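Local structure of type I polyketide synthase PikAII (Streptomyces venezuelae, 3QP9) at residues 233-238 and 512-517; 405-410 and 487-492; 87-92 and 138-143. The protein builds polyketide chains as a modular synthase, and this fragment is a C2-type ketoreductase that probably acts in epimerization rather than in ketone reduction. All blocks are in the same frame, centred on the assembly; numbering follows the deposited sequence.

Contact 1: 233-238 and 512-517; sequences LVRASL and LPEARR
Glu-514 OE2 is gripped by two nitrogens of Arg-235, and both N-H bonds are part of a salt bridge. The stronger bond comes from NE, with Arg-235 NE 3.0 Å from Glu-514 OE2 and an N-H...O angle of 156°. A weak second bond from Arg-235 NH1 spans 3.2 Å to the same Glu-514 OE2. The oxygen lies at the edge of the guanidinium, in its plane. The carboxylate stands almost square to that plane, at 88°. Arg-235 NE lies well out of the carboxylate plane, above it. Arg-235 runs extended from CG to NE, while Glu-514 bends at chi2 (67°) to bring its carboxylate to that edge. Arg-235 NH2 has its own partner, the carbonyl of Ser-27, which further restricts the turning of the guanidinium.

Strand 227-235 pairs with strand 29-36 near the N terminus, and the short helix 513-516 packs beside the end of the former. Leu-512 is the N-cap of this helix. Its carbonyl oxygen accepts from Ala-515 N and Arg-516 N, which arrive from opposite faces of its plane. The Leu-512 side chain lies across the stem of Arg-235, with Leu-512 CD1 3.7 Å from Arg-235 CG. Leu-512 CD2 meets Leu-233 CD2 at 4.2 Å. Leu-512 CB lies 3.6 Å from Leu-233 O. Trp-493 of helix 493-501 touches Leu-233, Arg-235, Leu-512 and Glu-514.

Contact 2: 405-410 and 487-492; sequences AIWGGA and TIADVD
Trp-407 reaches across to the end of strand 485-488 and the chain just after it with the far corner of its indole. The CH2 atom does most of the touching. Trp-407 CH2 lies 4.0 Å from Ala-489 CB, which sits at the ring edge and near the ring plane. The Val-491 side chain and the indole approach each other from opposite directions. Val-491 CG2 is also 4.0 Å from Trp-407 CH2, but it lies oblique to the ring. Thr-487 CG2 is a looser oblique neighbour, 4.3 Å from Trp-407 CZ3. The indole is set by an uncommon first torsion: CG stands between the backbone N and the carbonyl carbon (chi1 55°).

Residues 405-410 belong to the loop that joins strand 396-402 to helix 413-426 in the Rossmann-like KR fold. Strand 485-488 lies in the same sheet, between strands 29-36 and 435-441. The contact joins this strand-to-helix loop to the end of strand 485-488 and the residues that follow.

Ile-406 and Thr-487 form the other half. Their side chains slide past each other in opposite directions. The Thr-487 hydroxyl faces aliphatic carbons here: Thr-487 OG1 is 3.5 Å from Ile-406 CG1 and 3.7 Å from Ile-406 CD1. Both side chains also touch Ala-440 of strand 435-441.

The loop is held from its backbone as well, since Ile-406 O accepts from Arg-231 NH1. On the indole, Phe-496 of helix 493-501 makes an edge-to-face pair.

Contact 3: 87-92 and 138-143; sequences GDRQRL and LVQALE
Arg-89 lays its guanidinium flat against the side chain of Gln-140. Gln-140 CB lies over the centre of one guanidinium face, with Arg-89 CZ 3.7 Å away. The amide of Gln-140 is stacked on the same group, its plane only 24° from that of the guanidinium. Gln-140 CD is 3.8 Å from Arg-89 NH2. The nearest polar approach, Arg-89 NE to Gln-140 OE1 at 3.6 Å, is a stacking distance and not a hydrogen bond. The Arg-89 chain bends at chi2 and at chi3 (103°), which folds the guanidinium onto the neighbouring helix. Its first three torsions are all away from the usual staggered values.

Beside this stack lies an apolar patch. Leu-92 CB meets Ala-141 CB at 4.0 Å. The small Ala-141 side chain also comes within 3.9 Å of Arg-89 O, consistent with the close approach of the two backbones. Leu-92 CD1 packs on the backbone of the other helix, 3.8 Å from Leu-138 CA.

Helices 89-102 and 130-144 are neighbours in the N-terminal Rossmann-like half of the ketoreductase, probably its structural subdomain. Leu-138 also touches Leu-151 of strand 151-156.

A second shell fixes the stacked groups. Arg-89 NH1 forms a salt bridge with Asp-144 OD2, and Gln-90 NE2 bonds the other carboxylate oxygen of Asp-144. Gln-140 NE2 donates to the carbonyls of Leu-358 and Thr-361, just before helix 363-386. This buried amide therefore ties helix 130-144 to the other half of the protein. The start of helix 89-102 is capped by Asp-88, whose OD2 accepts from Gln-90 N at 2.7 Å.

In the fold
From the N terminus, contact 3 comes first. It closes a loop of 45 residues and joins two neighbouring helices of the N-terminal half. Contact 1 opens later, at the end of strand 227-235, and closes only at 512-517, near the C terminus. Its long loop holds contact 2, which opens at 405-410 and closes at 487-492. Contacts 1 and 2 touch: Leu-233 CD2 is 3.6 Å from Trp-407 CE3. Together they tie strand 227-235, the loop after strand 396-402, strand 485-488 and helix 513-516 into one packed region. Contact 3 stands apart, its centre about 30 Å from that of contact 2 and about 38 Å from that of contact 1.

Contact 1: 233-238 and 512-517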
ATOM      1  N   LEU A 233       9.265  10.538   1.851  1.00 23.53           N
ATOM      2  CA  LEU A 233       8.618  10.633   3.173  1.00 23.59           C
ATOM      3  C   LEU A 233       9.079  11.876   3.891  1.00 24.44           C
ATOM      4  O   LEU A 233      10.267  12.084   4.068  1.00 25.11           O
ATOM      5  CB  LEU A 233       8.956   9.373   3.979  1.00 23.20           C
ATOM      6  CG  LEU A 233       8.278   9.369   5.354  1.00 22.86           C
ATOM      7  CD1 LEU A 233       6.821   8.927   5.006  1.00 22.87           C
ATOM      8  CD2 LEU A 233       9.030   8.302   6.179  1.00 27.42           C
ATOM      9  N   VAL A 234       8.158  12.784   4.205  1.00 24.17           N
ATOM     10  CA  VAL A 234       8.509  13.992   4.886  1.00 24.82           C
ATOM     11  C   VAL A 234       7.702  14.170   6.182  1.00 25.19           C
ATOM     12  O   VAL A 234       6.634  13.562   6.391  1.00 24.52           O
ATOM     13  CB  VAL A 234       8.283  15.279   3.957  1.00 25.89           C
ATOM     14  CG1 VAL A 234       9.209  15.165   2.637  1.00 29.10           C
ATOM     15  CG2 VAL A 234       6.835  15.431   3.671  1.00 26.16           C
ATOM     16  N   ARG A 235       8.145  15.075   7.052  1.00 27.10           N
ATOM     17  CA  ARG A 235       7.314  15.388   8.235  1.00 30.34           C
ATOM     18  C   ARG A 235       6.060  16.099   7.831  1.00 30.47           C
ATOM     19  O   ARG A 235       6.052  16.963   6.933  1.00 29.37           O
ATOM     20  CB  ARG A 235       8.048  16.329   9.223  1.00 31.91           C
ATOM     21  CG  ARG A 235       8.999  15.567  10.054  1.00 35.14           C
ATOM     22  CD  ARG A 235       9.594  16.320  11.231  1.00 38.22           C
ATOM     23  NE  ARG A 235      10.634  15.436  11.756  1.00 36.96           N
ATOM     24  CZ  ARG A 235      10.426  14.423  12.582  1.00 40.09           C
ATOM     25  NH1 ARG A 235      11.465  13.647  12.972  1.00 37.30           N
ATOM     26  NH2 ARG A 235       9.194  14.202  13.027  1.00 39.65           N
ATOM     27  N   ALA A 236       4.983  15.711   8.458  1.00 32.47           N
ATOM     28  CA  ALA A 236       3.703  16.356   8.268  1.00 36.09           C
ATOM     29  C   ALA A 236       3.291  17.071   9.553  1.00 38.34           C
ATOM     30  O   ALA A 236       2.263  16.766  10.128  1.00 37.58           O
ATOM     31  CB  ALA A 236       2.639  15.326   7.868  1.00 35.44           C
ATOM     32  N   SER A 237       4.111  17.978  10.055  1.00 41.27           N
ATOM     33  CA  SER A 237       3.768  18.597  11.338  1.00 47.48           C
ATOM     34  C   SER A 237       2.462  19.526  11.274  1.00 47.71           C
ATOM     35  O   SER A 237       1.961  19.823  10.182  1.00 46.64           O
ATOM     36  CB  SER A 237       5.027  19.217  11.978  1.00 47.98           C
ATOM     37  OG  SER A 237       5.882  18.119  12.396  1.00 51.49           O
ATOM     38  N   LEU A 238       1.847  19.846  12.422  1.00 50.47           N
ATOM     39  CA  LEU A 238       0.715  20.829  12.417  1.00 51.56           C
ATOM     40  C   LEU A 238       1.202  22.253  12.633  1.00 53.01           C
ATOM     41  O   LEU A 238       0.840  23.178  11.870  1.00 54.62           O
ATOM     42  CB  LEU A 238      -0.388  20.498  13.443  1.00 51.85           C
ATOM     43  CG  LEU A 238      -1.111  19.132  13.393  1.00 53.82           C
ATOM     44  CD1 LEU A 238      -2.340  19.177  14.298  1.00 58.07           C
ATOM     45  CD2 LEU A 238      -1.559  18.715  11.982  1.00 55.65           C
ATOM     46  N   LEU A 512      13.993  14.373   4.644  1.00 24.88           N
ATOM     47  CA  LEU A 512      13.607  14.331   6.016  1.00 24.76           C
ATOM     48  C   LEU A 512      14.858  14.552   6.885  1.00 24.43           C
ATOM     49  O   LEU A 512      15.670  13.641   7.050  1.00 26.33           O
ATOM     50  CB  LEU A 512      12.969  12.955   6.300  1.00 25.40           C
ATOM     51  CG  LEU A 512      12.399  12.632   7.678  1.00 27.93           C
ATOM     52  CD1 LEU A 512      11.424  13.721   7.905  1.00 37.83           C
ATOM     53  CD2 LEU A 512      11.635  11.277   7.604  1.00 30.28           C
ATOM     54  N   PRO A 513      15.044  15.775   7.431  1.00 26.21           N
ATOM     55  CA  PRO A 513      16.326  16.127   8.134  1.00 27.18           C
ATOM     56  C   PRO A 513      17.002  15.104   9.068  1.00 29.56           C
ATOM     57  O   PRO A 513      18.177  14.824   8.876  1.00 27.68           O
ATOM     58  CB  PRO A 513      15.984  17.408   8.876  1.00 29.64           C
ATOM     59  CG  PRO A 513      15.009  18.093   7.873  1.00 27.34           C
ATOM     60  CD  PRO A 513      14.139  16.945   7.280  1.00 27.25           C
ATOM     61  N   GLU A 514      16.282  14.562  10.053  1.00 29.39           N
ATOM     62  CA  GLU A 514      16.892  13.619  11.001  1.00 33.32           C
ATOM     63  C   GLU A 514      17.365  12.363  10.259  1.00 32.21           C
ATOM     64  O   GLU A 514      18.300  11.668  10.686  1.00 34.82           O
ATOM     65  CB  GLU A 514      15.895  13.234  12.097  1.00 33.62           C
ATOM     66  CG  GLU A 514      15.247  14.359  12.911  1.00 41.74           C
ATOM     67  CD  GLU A 514      14.252  15.356  12.216  1.00 48.61           C
ATOM     68  OE1 GLU A 514      14.090  16.434  12.847  1.00 54.91           O
ATOM     69  OE2 GLU A 514      13.597  15.146  11.139  1.00 47.87           O
ATOM     70  N   ALA A 515      16.697  12.008   9.154  1.00 29.41           N
ATOM     71  CA  ALA A 515      17.147  10.826   8.458  1.00 26.37           C
ATOM     72  C   ALA A 515      18.295  11.142   7.510  1.00 28.65           C
ATOM     73  O   ALA A 515      19.322  10.462   7.528  1.00 27.14           O
ATOM     74  CB  ALA A 515      15.945  10.158   7.698  1.00 26.70           C
ATOM     75  N   ARG A 516      18.174  12.224   6.730  1.00 27.50           N
ATOM     76  CA  ARG A 516      19.227  12.595   5.742  1.00 28.63           C
ATOM     77  C   ARG A 516      20.549  12.902   6.463  1.00 29.56           C
ATOM     78  O   ARG A 516      21.634  12.569   5.963  1.00 29.95           O
ATOM     79  CB  ARG A 516      18.767  13.828   4.917  1.00 27.51           C
ATOM     80  CG  ARG A 516      19.791  14.337   3.988  1.00 30.07           C
ATOM     81  CD  ARG A 516      20.256  13.307   2.901  1.00 32.79           C
ATOM     82  NE  ARG A 516      21.281  13.829   1.949  1.00 28.85           N
ATOM     83  CZ  ARG A 516      22.593  13.907   2.265  1.00 35.03           C
ATOM     84  NH1 ARG A 516      23.023  13.515   3.491  1.00 33.16           N
ATOM     85  NH2 ARG A 516      23.473  14.376   1.391  1.00 29.35           N
ATOM     86  N   ARG A 517      20.469  13.442   7.668  1.00 30.30           N
ATOM     87  CA  ARG A 517      21.752  13.789   8.349  1.00 32.41           C
ATOM     88  C   ARG A 517      22.488  12.536   8.839  1.00 33.79           C
ATOM     89  O   ARG A 517      23.679  12.587   9.215  1.00 33.04           O
ATOM     90  CB  ARG A 517      21.507  14.764   9.493  1.00 33.41           C
ATOM     91  CG  ARG A 517      21.185  16.170   8.923  1.00 32.27           C
ATOM     92  CD  ARG A 517      20.466  16.977   9.934  1.00 40.37           C
ATOM     93  NE  ARG A 517      19.784  18.171   9.341  1.00 39.24           N
ATOM     94  CZ  ARG A 517      19.068  18.969  10.087  1.00 40.43           C
ATOM     95  NH1 ARG A 517      18.937  18.673  11.413  1.00 39.85           N
ATOM     96  NH2 ARG A 517      18.489  20.036   9.555  1.00 46.73           N
TER

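Contact 2: 405-410 and 487-492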
ATOM      1  N   ALA A 405       3.542  -0.517   4.089  1.00 26.66           N
ATOM      2  CA  ALA A 405       3.097   0.004   2.834  1.00 27.47           C
ATOM      3  C   ALA A 405       3.727   1.353   2.458  1.00 27.70           C
ATOM      4  O   ALA A 405       3.545   1.844   1.317  1.00 27.94           O
ATOM      5  CB  ALA A 405       1.532   0.143   2.880  1.00 25.25           C
ATOM      6  N   ILE A 406       4.371   1.992   3.419  1.00 27.01           N
ATOM      7  CA  ILE A 406       4.933   3.341   3.230  1.00 27.51           C
ATOM      8  C   ILE A 406       6.399   3.239   2.779  1.00 28.96           C
ATOM      9  O   ILE A 406       6.750   3.676   1.688  1.00 28.51           O
ATOM     10  CB  ILE A 406       4.876   4.115   4.508  1.00 26.14           C
ATOM     11  CG1 ILE A 406       3.376   4.334   4.909  1.00 26.85           C
ATOM     12  CG2 ILE A 406       5.594   5.522   4.326  1.00 26.69           C
ATOM     13  CD1 ILE A 406       2.479   5.046   3.850  1.00 24.84           C
ATOM     14  N   TRP A 407       7.208   2.545   3.567  1.00 28.32           N
ATOM     15  CA  TRP A 407       8.592   2.405   3.240  1.00 31.59           C
ATOM     16  C   TRP A 407       8.960   0.939   2.978  1.00 31.68           C
ATOM     17  O   TRP A 407       9.907   0.676   2.241  1.00 32.55           O
ATOM     18  CB  TRP A 407       9.476   3.063   4.329  1.00 30.13           C
ATOM     19  CG  TRP A 407       9.286   2.613   5.777  1.00 31.26           C
ATOM     20  CD1 TRP A 407       9.542   1.367   6.312  1.00 32.73           C
ATOM     21  CD2 TRP A 407       8.892   3.443   6.876  1.00 33.39           C
ATOM     22  NE1 TRP A 407       9.295   1.373   7.659  1.00 32.38           N
ATOM     23  CE2 TRP A 407       8.894   2.630   8.033  1.00 35.74           C
ATOM     24  CE3 TRP A 407       8.494   4.810   6.985  1.00 33.66           C
ATOM     25  CZ2 TRP A 407       8.580   3.134   9.302  1.00 36.40           C
ATOM     26  CZ3 TRP A 407       8.142   5.307   8.247  1.00 34.29           C
ATOM     27  CH2 TRP A 407       8.187   4.453   9.389  1.00 36.83           C
ATOM     28  N   GLY A 408       8.222  -0.024   3.525  1.00 34.02           N
ATOM     29  CA  GLY A 408       8.585  -1.463   3.231  1.00 34.23           C
ATOM     30  C   GLY A 408       9.581  -2.005   4.255  1.00 37.65           C
ATOM     31  O   GLY A 408      10.319  -1.236   4.936  1.00 40.02           O
ATOM     32  N   GLY A 409       9.713  -3.310   4.318  1.00 37.56           N
ATOM     33  CA  GLY A 409      10.582  -3.940   5.303  1.00 37.49           C
ATOM     34  C   GLY A 409      10.838  -5.318   4.741  1.00 37.35           C
ATOM     35  O   GLY A 409      10.019  -5.857   4.044  1.00 37.51           O
ATOM     36  N   ALA A 410      12.005  -5.882   4.998  1.00 38.39           N
ATOM     37  CA  ALA A 410      12.262  -7.230   4.493  1.00 37.14           C
ATOM     38  C   ALA A 410      11.288  -8.196   5.179  1.00 38.72           C
ATOM     39  O   ALA A 410      10.996  -8.084   6.406  1.00 38.28           O
ATOM     40  CB  ALA A 410      13.713  -7.610   4.799  1.00 39.57           C
ATOM     41  N   THR A 487       1.087   9.080   7.977  1.00 25.32           N
ATOM     42  CA  THR A 487       1.829   7.982   8.661  1.00 24.53           C
ATOM     43  C   THR A 487       2.049   8.406  10.141  1.00 25.51           C
ATOM     44  O   THR A 487       2.559   9.469  10.401  1.00 25.16           O
ATOM     45  CB  THR A 487       3.189   7.783   8.028  1.00 24.60           C
ATOM     46  OG1 THR A 487       2.954   7.347   6.720  1.00 26.10           O
ATOM     47  CG2 THR A 487       4.087   6.738   8.786  1.00 26.29           C
ATOM     48  N   ILE A 488       1.763   7.508  11.092  1.00 25.16           N
ATOM     49  CA  ILE A 488       1.996   7.835  12.481  1.00 24.31           C
ATOM     50  C   ILE A 488       3.005   6.784  12.954  1.00 25.05           C
ATOM     51  O   ILE A 488       2.677   5.631  13.054  1.00 25.01           O
ATOM     52  CB  ILE A 488       0.734   7.716  13.234  1.00 23.86           C
ATOM     53  CG1 ILE A 488      -0.263   8.733  12.612  1.00 25.15           C
ATOM     54  CG2 ILE A 488       0.997   8.130  14.787  1.00 25.35           C
ATOM     55  CD1 ILE A 488      -1.554   8.788  13.362  1.00 33.35           C
ATOM     56  N   ALA A 489       4.187   7.230  13.325  1.00 25.06           N
ATOM     57  CA  ALA A 489       5.229   6.306  13.714  1.00 26.39           C
ATOM     58  C   ALA A 489       6.261   7.015  14.631  1.00 26.68           C
ATOM     59  O   ALA A 489       6.487   8.225  14.500  1.00 26.43           O
ATOM     60  CB  ALA A 489       5.874   5.740  12.428  1.00 26.46           C
ATOM     61  N   ASP A 490       6.792   6.296  15.624  1.00 26.99           N
ATOM     62  CA  ASP A 490       7.760   6.842  16.556  1.00 28.62           C
ATOM     63  C   ASP A 490       9.073   6.242  16.089  1.00 29.69           C
ATOM     64  O   ASP A 490       9.325   5.054  16.340  1.00 28.37           O
ATOM     65  CB  ASP A 490       7.402   6.388  18.014  1.00 28.43           C
ATOM     66  CG  ASP A 490       8.347   7.002  19.056  1.00 33.25           C
ATOM     67  OD1 ASP A 490       9.355   7.621  18.644  1.00 37.63           O
ATOM     68  OD2 ASP A 490       8.096   6.902  20.275  1.00 38.31           O
ATOM     69  N   VAL A 491       9.887   7.055  15.400  1.00 29.57           N
ATOM     70  CA  VAL A 491      11.066   6.607  14.699  1.00 31.24           C
ATOM     71  C   VAL A 491      12.281   7.423  15.213  1.00 32.95           C
ATOM     72  O   VAL A 491      12.228   8.663  15.267  1.00 32.82           O
ATOM     73  CB  VAL A 491      10.916   6.816  13.155  1.00 30.37           C
ATOM     74  CG1 VAL A 491      12.052   6.034  12.441  1.00 31.46           C
ATOM     75  CG2 VAL A 491       9.558   6.315  12.610  1.00 29.15           C
ATOM     76  N   ASP A 492      13.322   6.736  15.687  1.00 32.83           N
ATOM     77  CA  ASP A 492      14.650   7.342  15.856  1.00 34.38           C
ATOM     78  C   ASP A 492      15.359   7.175  14.502  1.00 33.19           C
ATOM     79  O   ASP A 492      15.921   6.130  14.221  1.00 31.64           O
ATOM     80  CB  ASP A 492      15.430   6.620  16.978  1.00 35.10           C
ATOM     81  CG  ASP A 492      16.893   7.059  17.089  1.00 38.98           C
ATOM     82  OD1 ASP A 492      17.385   8.062  16.486  1.00 37.91           O
ATOM     83  OD2 ASP A 492      17.602   6.326  17.789  1.00 45.43           O
TER

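Contact 3: 87-92 and 138-143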
ATOM      1  N   GLY A  87       0.187 -18.428 -15.561  1.00 67.08           N
ATOM      2  CA  GLY A  87       1.289 -19.382 -15.717  1.00 67.40           C
ATOM      3  C   GLY A  87       2.165 -19.617 -14.506  1.00 66.79           C
ATOM      4  O   GLY A  87       2.275 -18.770 -13.620  1.00 67.40           O
ATOM      5  N   ASP A  88       2.794 -20.786 -14.498  1.00 66.51           N
ATOM      6  CA  ASP A  88       3.746 -21.225 -13.476  1.00 65.02           C
ATOM      7  C   ASP A  88       5.047 -20.381 -13.485  1.00 62.66           C
ATOM      8  O   ASP A  88       5.448 -19.815 -14.522  1.00 61.55           O
ATOM      9  CB  ASP A  88       4.092 -22.715 -13.738  1.00 66.57           C
ATOM     10  CG  ASP A  88       4.780 -23.373 -12.560  1.00 68.12           C
ATOM     11  OD1 ASP A  88       4.070 -23.843 -11.655  1.00 70.19           O
ATOM     12  OD2 ASP A  88       6.028 -23.417 -12.530  1.00 70.88           O
ATOM     13  N   ARG A  89       5.711 -20.332 -12.335  1.00 59.78           N
ATOM     14  CA  ARG A  89       6.993 -19.707 -12.240  1.00 57.85           C
ATOM     15  C   ARG A  89       7.985 -20.418 -13.184  1.00 57.59           C
ATOM     16  O   ARG A  89       8.591 -19.788 -14.063  1.00 55.67           O
ATOM     17  CB  ARG A  89       7.420 -19.554 -10.760  1.00 57.26           C
ATOM     18  CG  ARG A  89       8.429 -20.483 -10.168  1.00 58.78           C
ATOM     19  CD  ARG A  89       9.557 -19.675  -9.517  1.00 55.69           C
ATOM     20  NE  ARG A  89       9.521 -19.588  -8.065  1.00 53.67           N
ATOM     21  CZ  ARG A  89      10.602 -19.416  -7.304  1.00 56.17           C
ATOM     22  NH1 ARG A  89      11.810 -19.365  -7.843  1.00 54.25           N
ATOM     23  NH2 ARG A  89      10.486 -19.316  -5.980  1.00 59.12           N
ATOM     24  N   GLN A  90       8.065 -21.742 -13.081  1.00 58.00           N
ATOM     25  CA  GLN A  90       8.962 -22.489 -13.953  1.00 58.23           C
ATOM     26  C   GLN A  90       8.769 -22.210 -15.449  1.00 57.12           C
ATOM     27  O   GLN A  90       9.757 -22.040 -16.156  1.00 56.50           O
ATOM     28  CB  GLN A  90       8.998 -23.973 -13.581  1.00 59.76           C
ATOM     29  CG  GLN A  90      10.045 -24.278 -12.464  1.00 63.48           C
ATOM     30  CD  GLN A  90      10.297 -23.112 -11.436  1.00 64.70           C
ATOM     31  OE1 GLN A  90       9.954 -23.228 -10.250  1.00 64.04           O
ATOM     32  NE2 GLN A  90      10.925 -22.014 -11.898  1.00 65.26           N
ATOM     33  N   ARG A  91       7.523 -22.094 -15.918  1.00 56.18           N
ATOM     34  CA  ARG A  91       7.277 -21.706 -17.318  1.00 55.73           C
ATOM     35  C   ARG A  91       7.861 -20.338 -17.655  1.00 54.56           C
ATOM     36  O   ARG A  91       8.459 -20.167 -18.723  1.00 53.57           O
ATOM     37  CB  ARG A  91       5.787 -21.729 -17.647  1.00 56.77           C
ATOM     38  CG  ARG A  91       5.098 -23.025 -17.247  1.00 61.77           C
ATOM     39  CD  ARG A  91       5.258 -24.096 -18.325  1.00 69.39           C
ATOM     40  NE  ARG A  91       4.325 -25.219 -18.191  1.00 73.80           N
ATOM     41  CZ  ARG A  91       2.985 -25.134 -18.224  1.00 77.34           C
ATOM     42  NH1 ARG A  91       2.371 -23.958 -18.350  1.00 77.14           N
ATOM     43  NH2 ARG A  91       2.239 -26.239 -18.115  1.00 78.43           N
ATOM     44  N   LEU A  92       7.687 -19.362 -16.739  1.00 51.48           N
ATOM     45  CA  LEU A  92       8.181 -18.009 -16.981  1.00 50.10           C
ATOM     46  C   LEU A  92       9.711 -17.990 -16.980  1.00 48.80           C
ATOM     47  O   LEU A  92      10.295 -17.300 -17.789  1.00 47.60           O
ATOM     48  CB  LEU A  92       7.663 -17.011 -15.938  1.00 48.29           C
ATOM     49  CG  LEU A  92       7.159 -15.636 -16.406  1.00 48.66           C
ATOM     50  CD1 LEU A  92       6.769 -14.710 -15.204  1.00 48.06           C
ATOM     51  CD2 LEU A  92       8.094 -14.920 -17.310  1.00 43.71           C
ATOM     52  N   LEU A 138       7.133 -13.012 -11.591  1.00 34.89           N
ATOM     53  CA  LEU A 138       8.220 -12.498 -12.410  1.00 36.15           C
ATOM     54  C   LEU A 138       9.471 -12.188 -11.595  1.00 35.71           C
ATOM     55  O   LEU A 138      10.555 -12.483 -12.052  1.00 36.42           O
ATOM     56  CB  LEU A 138       7.773 -11.304 -13.252  1.00 34.10           C
ATOM     57  CG  LEU A 138       8.869 -10.618 -14.074  1.00 36.81           C
ATOM     58  CD1 LEU A 138       9.310 -11.530 -15.221  1.00 35.86           C
ATOM     59  CD2 LEU A 138       8.411  -9.315 -14.597  1.00 31.85           C
ATOM     60  N   VAL A 139       9.311 -11.665 -10.377  1.00 35.18           N
ATOM     61  CA  VAL A 139      10.430 -11.309  -9.492  1.00 35.88           C
ATOM     62  C   VAL A 139      11.190 -12.609  -9.135  1.00 38.37           C
ATOM     63  O   VAL A 139      12.427 -12.614  -8.924  1.00 38.65           O
ATOM     64  CB  VAL A 139       9.906 -10.740  -8.191  1.00 36.19           C
ATOM     65  CG1 VAL A 139      11.010 -10.672  -7.141  1.00 35.69           C
ATOM     66  CG2 VAL A 139       9.291  -9.360  -8.407  1.00 32.63           C
ATOM     67  N   GLN A 140      10.418 -13.670  -9.002  1.00 38.66           N
ATOM     68  CA  GLN A 140      10.978 -14.948  -8.566  1.00 41.06           C
ATOM     69  C   GLN A 140      11.691 -15.609  -9.739  1.00 41.62           C
ATOM     70  O   GLN A 140      12.817 -16.076  -9.595  1.00 44.69           O
ATOM     71  CB  GLN A 140       9.842 -15.868  -8.127  1.00 42.14           C
ATOM     72  CG  GLN A 140       9.385 -15.668  -6.716  1.00 41.52           C
ATOM     73  CD  GLN A 140       8.079 -16.348  -6.392  1.00 39.74           C
ATOM     74  OE1 GLN A 140       7.322 -16.841  -7.267  1.00 40.04           O
ATOM     75  NE2 GLN A 140       7.815 -16.408  -5.112  1.00 34.67           N
ATOM     76  N   ALA A 141      11.012 -15.615 -10.888  1.00 41.91           N
ATOM     77  CA  ALA A 141      11.424 -16.299 -12.109  1.00 41.93           C
ATOM     78  C   ALA A 141      12.655 -15.655 -12.769  1.00 42.30           C
ATOM     79  O   ALA A 141      13.497 -16.357 -13.334  1.00 40.61           O
ATOM     80  CB  ALA A 141      10.296 -16.385 -13.060  1.00 40.68           C
ATOM     81  N   LEU A 142      12.756 -14.314 -12.715  1.00 40.71           N
ATOM     82  CA  LEU A 142      14.022 -13.630 -13.088  1.00 41.00           C
ATOM     83  C   LEU A 142      15.280 -14.230 -12.404  1.00 41.76           C
ATOM     84  O   LEU A 142      16.311 -14.460 -13.041  1.00 42.51           O
ATOM     85  CB  LEU A 142      13.914 -12.123 -12.765  1.00 38.65           C
ATOM     86  CG  LEU A 142      12.991 -11.388 -13.770  1.00 39.12           C
ATOM     87  CD1 LEU A 142      12.650  -9.978 -13.234  1.00 32.45           C
ATOM     88  CD2 LEU A 142      13.583 -11.314 -15.188  1.00 35.86           C
ATOM     89  N   GLU A 143      15.196 -14.468 -11.103  1.00 43.58           N
ATOM     90  CA  GLU A 143      16.304 -15.064 -10.375  1.00 45.88           C
ATOM     91  C   GLU A 143      16.478 -16.528 -10.802  1.00 46.83           C
ATOM     92  O   GLU A 143      17.606 -16.950 -10.955  1.00 48.32           O
ATOM     93  CB  GLU A 143      16.134 -14.954  -8.855  1.00 46.05           C
ATOM     94  CG  GLU A 143      17.460 -15.150  -8.093  1.00 53.69           C
ATOM     95  CD  GLU A 143      17.347 -15.007  -6.563  1.00 61.64           C
ATOM     96  OE1 GLU A 143      18.383 -14.661  -5.931  1.00 64.29           O
ATOM     97  OE2 GLU A 143      16.243 -15.247  -5.988  1.00 65.55           O
TER